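Uncharacterized protein (Clostridium sporogenes, PDB 4Q0Y) is of unknown function but has a hot-dog, thioesterase-like fold, which hints at, without establishing, a role related to thioesterases. Local coordinates at residues 70-75 with 91-96. Residues are numbered along the deposited sequence; the frame is centred on the assembly and turned at random.
Sequences YHIQPN and LYILVG
His71 and Tyr92 face each other as a non-hydrogen-bonded pair in the antiparallel hairpin of strands 68-80 and 83-95, part of the curved sheet of this hot-dog-like fold, a hairpin whose two faces are packed by different means. On their face the two side chains lie side by side in an offset stack, centroids 4.2 Å apart and planes inclined by 27°. CD1 of Tyr92 sits over the centre of the imidazole, 3.3 Å from His71 NE2; Phe16 and Phe22 add further aromatic neighbours to the histidine, while Tyr92 OH is hydrogen-bonded to Ser107 OG.

On the opposite face Ile72, Leu91 and Ile93 pack against Phe39 of helix 33-44. Here Ile72 CG1 meets Leu91 CB at 3.8 Å, put there by a chi1 of 63° that sets CG1 between the backbone N and the carbonyl carbon. Pro74 CG brushes Leu91 CD1 more lightly, at 4.1 Å.

The looser margin of this same face is at partly exposed Tyr70: of its side chain only CB comes near Ile93 CG2, at 4.0 Å, and the ring leads away from the neighbouring strand. Its backbone is nevertheless firmly paired, for each of the pairs Tyr70-Ile93 and Ile72-Leu91 exchanges two backbone hydrogen bonds, among them Ile93 N to Tyr70 O at 2.8 Å, with an N-H...O angle of 170°.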
ATOM      1  N   TYR B  70      -5.015 -14.316 -15.884  1.00 13.15           N
ATOM      2  CA  TYR B  70      -3.731 -14.034 -16.531  1.00 13.17           C
ATOM      3  C   TYR B  70      -2.587 -14.735 -15.833  1.00 12.94           C
ATOM      4  O   TYR B  70      -2.684 -15.127 -14.663  1.00 14.30           O
ATOM      5  CB  TYR B  70      -3.457 -12.544 -16.503  1.00 12.70           C
ATOM      6  CG  TYR B  70      -4.391 -11.681 -17.308  1.00 13.23           C
ATOM      7  CD1 TYR B  70      -4.481 -11.820 -18.699  1.00 15.67           C
ATOM      8  CD2 TYR B  70      -5.136 -10.654 -16.694  1.00 12.57           C
ATOM      9  CE1 TYR B  70      -5.321 -11.022 -19.444  1.00 16.51           C
ATOM     10  CE2 TYR B  70      -5.976  -9.824 -17.442  1.00 15.42           C
ATOM     11  CZ  TYR B  70      -6.084 -10.024 -18.808  1.00 17.43           C
ATOM     12  OH  TYR B  70      -6.903  -9.235 -19.581  1.00 17.88           O
ATOM     13  N   HIS B  71      -1.500 -14.940 -16.586  1.00 10.38           N
ATOM     14  CA  HIS B  71      -0.199 -15.222 -16.005  1.00 10.96           C
ATOM     15  C   HIS B  71       0.501 -13.892 -16.022  1.00 11.25           C
ATOM     16  O   HIS B  71       0.482 -13.213 -17.037  1.00 13.99           O
ATOM     17  CB  HIS B  71       0.554 -16.255 -16.823  1.00 11.20           C
ATOM     18  CG  HIS B  71       0.026 -17.643 -16.650  1.00 12.04           C
ATOM     19  ND1 HIS B  71       0.737 -18.758 -17.034  1.00 11.94           N
ATOM     20  CD2 HIS B  71      -1.136 -18.102 -16.135  1.00 11.40           C
ATOM     21  CE1 HIS B  71       0.037 -19.842 -16.776  1.00 11.99           C
ATOM     22  NE2 HIS B  71      -1.094 -19.478 -16.214  1.00 13.40           N
ATOM     23  N   ILE B  72       1.095 -13.521 -14.885  1.00 10.25           N
ATOM     24  CA  ILE B  72       1.716 -12.227 -14.725  1.00 10.77           C
ATOM     25  C   ILE B  72       3.104 -12.324 -14.119  1.00 10.93           C
ATOM     26  O   ILE B  72       3.404 -13.203 -13.297  1.00 11.29           O
ATOM     27  CB  ILE B  72       0.839 -11.246 -13.892  1.00 12.03           C
ATOM     28  CG1 ILE B  72       0.635 -11.758 -12.447  1.00 11.65           C
ATOM     29  CG2 ILE B  72      -0.500 -11.035 -14.576  1.00 12.39           C
ATOM     30  CD1 ILE B  72      -0.054 -10.755 -11.538  1.00 14.17           C
ATOM     31  N   GLN B  73       3.949 -11.380 -14.551  1.00 12.18           N
ATOM     32  CA  GLN B  73       5.327 -11.248 -14.093  1.00 12.83           C
ATOM     33  C   GLN B  73       5.501  -9.822 -13.596  1.00 12.02           C
ATOM     34  O   GLN B  73       5.823  -8.928 -14.398  1.00 12.87           O
ATOM     35  CB  GLN B  73       6.310 -11.577 -15.211  1.00 13.75           C
ATOM     36  CG  GLN B  73       7.783 -11.468 -14.789  1.00 15.66           C
ATOM     37  CD  GLN B  73       8.733 -11.664 -15.956  1.00 20.37           C
ATOM     38  OE1 GLN B  73       8.533 -12.544 -16.811  1.00 22.77           O
ATOM     39  NE2 GLN B  73       9.754 -10.830 -16.018  1.00 22.81           N
ATOM     40  N   PRO B  74       5.287  -9.595 -12.287  1.00 12.39           N
ATOM     41  CA  PRO B  74       5.637  -8.300 -11.714  1.00 12.55           C
ATOM     42  C   PRO B  74       7.150  -8.178 -11.622  1.00 13.08           C
ATOM     43  O   PRO B  74       7.818  -9.100 -11.115  1.00 14.42           O
ATOM     44  CB  PRO B  74       5.002  -8.328 -10.311  1.00 13.47           C
ATOM     45  CG  PRO B  74       4.848  -9.758  -9.989  1.00 16.39           C
ATOM     46  CD  PRO B  74       4.572 -10.446 -11.305  1.00 12.95           C
ATOM     47  N   ASN B  75       7.670  -7.076 -12.152  1.00 13.05           N
ATOM     48  CA  ASN B  75       9.075  -6.753 -12.144  1.00 13.04           C
ATOM     49  C   ASN B  75       9.280  -5.716 -11.063  1.00 13.22           C
ATOM     50  O   ASN B  75       8.594  -4.692 -11.040  1.00 14.42           O
ATOM     51  CB  ASN B  75       9.490  -6.229 -13.513  1.00 14.95           C
ATOM     52  CG  ASN B  75       9.315  -7.277 -14.575  1.00 16.09           C
ATOM     53  OD1 ASN B  75       9.914  -8.345 -14.491  1.00 17.40           O
ATOM     54  ND2 ASN B  75       8.432  -7.025 -15.520  1.00 18.19           N
ATOM     55  N   LEU B  91       3.462 -15.478 -11.505  1.00 12.21           N
ATOM     56  CA  LEU B  91       2.193 -15.744 -10.838  1.00 12.61           C
ATOM     57  C   LEU B  91       1.121 -16.130 -11.832  1.00 13.09           C
ATOM     58  O   LEU B  91       1.111 -15.662 -12.962  1.00 11.83           O
ATOM     59  CB  LEU B  91       1.733 -14.516 -10.074  1.00 12.77           C
ATOM     60  CG  LEU B  91       2.736 -13.821  -9.149  1.00 14.07           C
ATOM     61  CD1 LEU B  91       2.125 -12.530  -8.632  1.00 14.57           C
ATOM     62  CD2 LEU B  91       3.113 -14.741  -8.006  1.00 15.43           C
ATOM     63  N   TYR B  92       0.182 -16.959 -11.370  1.00 10.94           N
ATOM     64  CA  TYR B  92      -1.120 -17.145 -12.046  1.00 11.98           C
ATOM     65  C   TYR B  92      -2.117 -16.352 -11.224  1.00 13.08           C
ATOM     66  O   TYR B  92      -2.138 -16.476  -9.994  1.00 13.67           O
ATOM     67  CB  TYR B  92      -1.547 -18.624 -12.125  1.00 12.25           C
ATOM     68  CG  TYR B  92      -0.434 -19.622 -12.467  1.00 13.28           C
ATOM     69  CD1 TYR B  92       0.566 -19.325 -13.423  1.00 13.62           C
ATOM     70  CD2 TYR B  92      -0.425 -20.887 -11.891  1.00 14.34           C
ATOM     71  CE1 TYR B  92       1.568 -20.235 -13.731  1.00 14.52           C
ATOM     72  CE2 TYR B  92       0.576 -21.810 -12.196  1.00 14.98           C
ATOM     73  CZ  TYR B  92       1.571 -21.476 -13.110  1.00 14.84           C
ATOM     74  OH  TYR B  92       2.549 -22.381 -13.430  1.00 15.99           O
ATOM     75  N   ILE B  93      -2.957 -15.556 -11.885  1.00 12.63           N
ATOM     76  CA  ILE B  93      -3.946 -14.753 -11.162  1.00 13.33           C
ATOM     77  C   ILE B  93      -5.333 -14.995 -11.734  1.00 13.01           C
ATOM     78  O   ILE B  93      -5.488 -15.040 -12.951  1.00 12.33           O
ATOM     79  CB  ILE B  93      -3.540 -13.256 -11.103  1.00 16.09           C
ATOM     80  CG1 ILE B  93      -4.379 -12.515 -10.076  1.00 17.62           C
ATOM     81  CG2 ILE B  93      -3.629 -12.584 -12.469  1.00 16.61           C
ATOM     82  CD1 ILE B  93      -3.704 -11.274  -9.535  1.00 19.64           C
ATOM     83  N   LEU B  94      -6.298 -15.225 -10.828  1.00 13.92           N
ATOM     84  CA  LEU B  94      -7.698 -15.470 -11.171  1.00 13.83           C
ATOM     85  C   LEU B  94      -8.499 -14.438 -10.400  1.00 14.85           C
ATOM     86  O   LEU B  94      -8.539 -14.483  -9.169  1.00 13.39           O
ATOM     87  CB  LEU B  94      -8.077 -16.881 -10.759  1.00 14.38           C
ATOM     88  CG  LEU B  94      -7.299 -18.008 -11.417  1.00 16.55           C
ATOM     89  CD1 LEU B  94      -7.612 -19.327 -10.709  1.00 19.00           C
ATOM     90  CD2 LEU B  94      -7.609 -18.084 -12.901  1.00 17.94           C
ATOM     91  N   VAL B  95      -9.096 -13.484 -11.110  1.00 14.89           N
ATOM     92  CA  VAL B  95      -9.711 -12.301 -10.495  1.00 16.49           C
ATOM     93  C   VAL B  95     -11.227 -12.326 -10.649  1.00 17.16           C
ATOM     94  O   VAL B  95     -11.728 -12.284 -11.779  1.00 16.66           O
ATOM     95  CB  VAL B  95      -9.179 -10.974 -11.097  1.00 15.14           C
ATOM     96  CG1 VAL B  95      -9.809  -9.746 -10.428  1.00 14.65           C
ATOM     97  CG2 VAL B  95      -7.664 -10.900 -11.009  1.00 14.62           C
ATOM     98  N   GLY B  96     -11.943 -12.335  -9.522  1.00 16.78           N
ATOM     99  CA  GLY B  96     -13.372 -12.133  -9.516  1.00 18.71           C
ATOM    100  C   GLY B  96     -14.225 -13.293  -9.961  1.00 19.59           C
ATOM    101  O   GLY B  96     -14.740 -13.307 -11.090  1.00 19.67           O
TER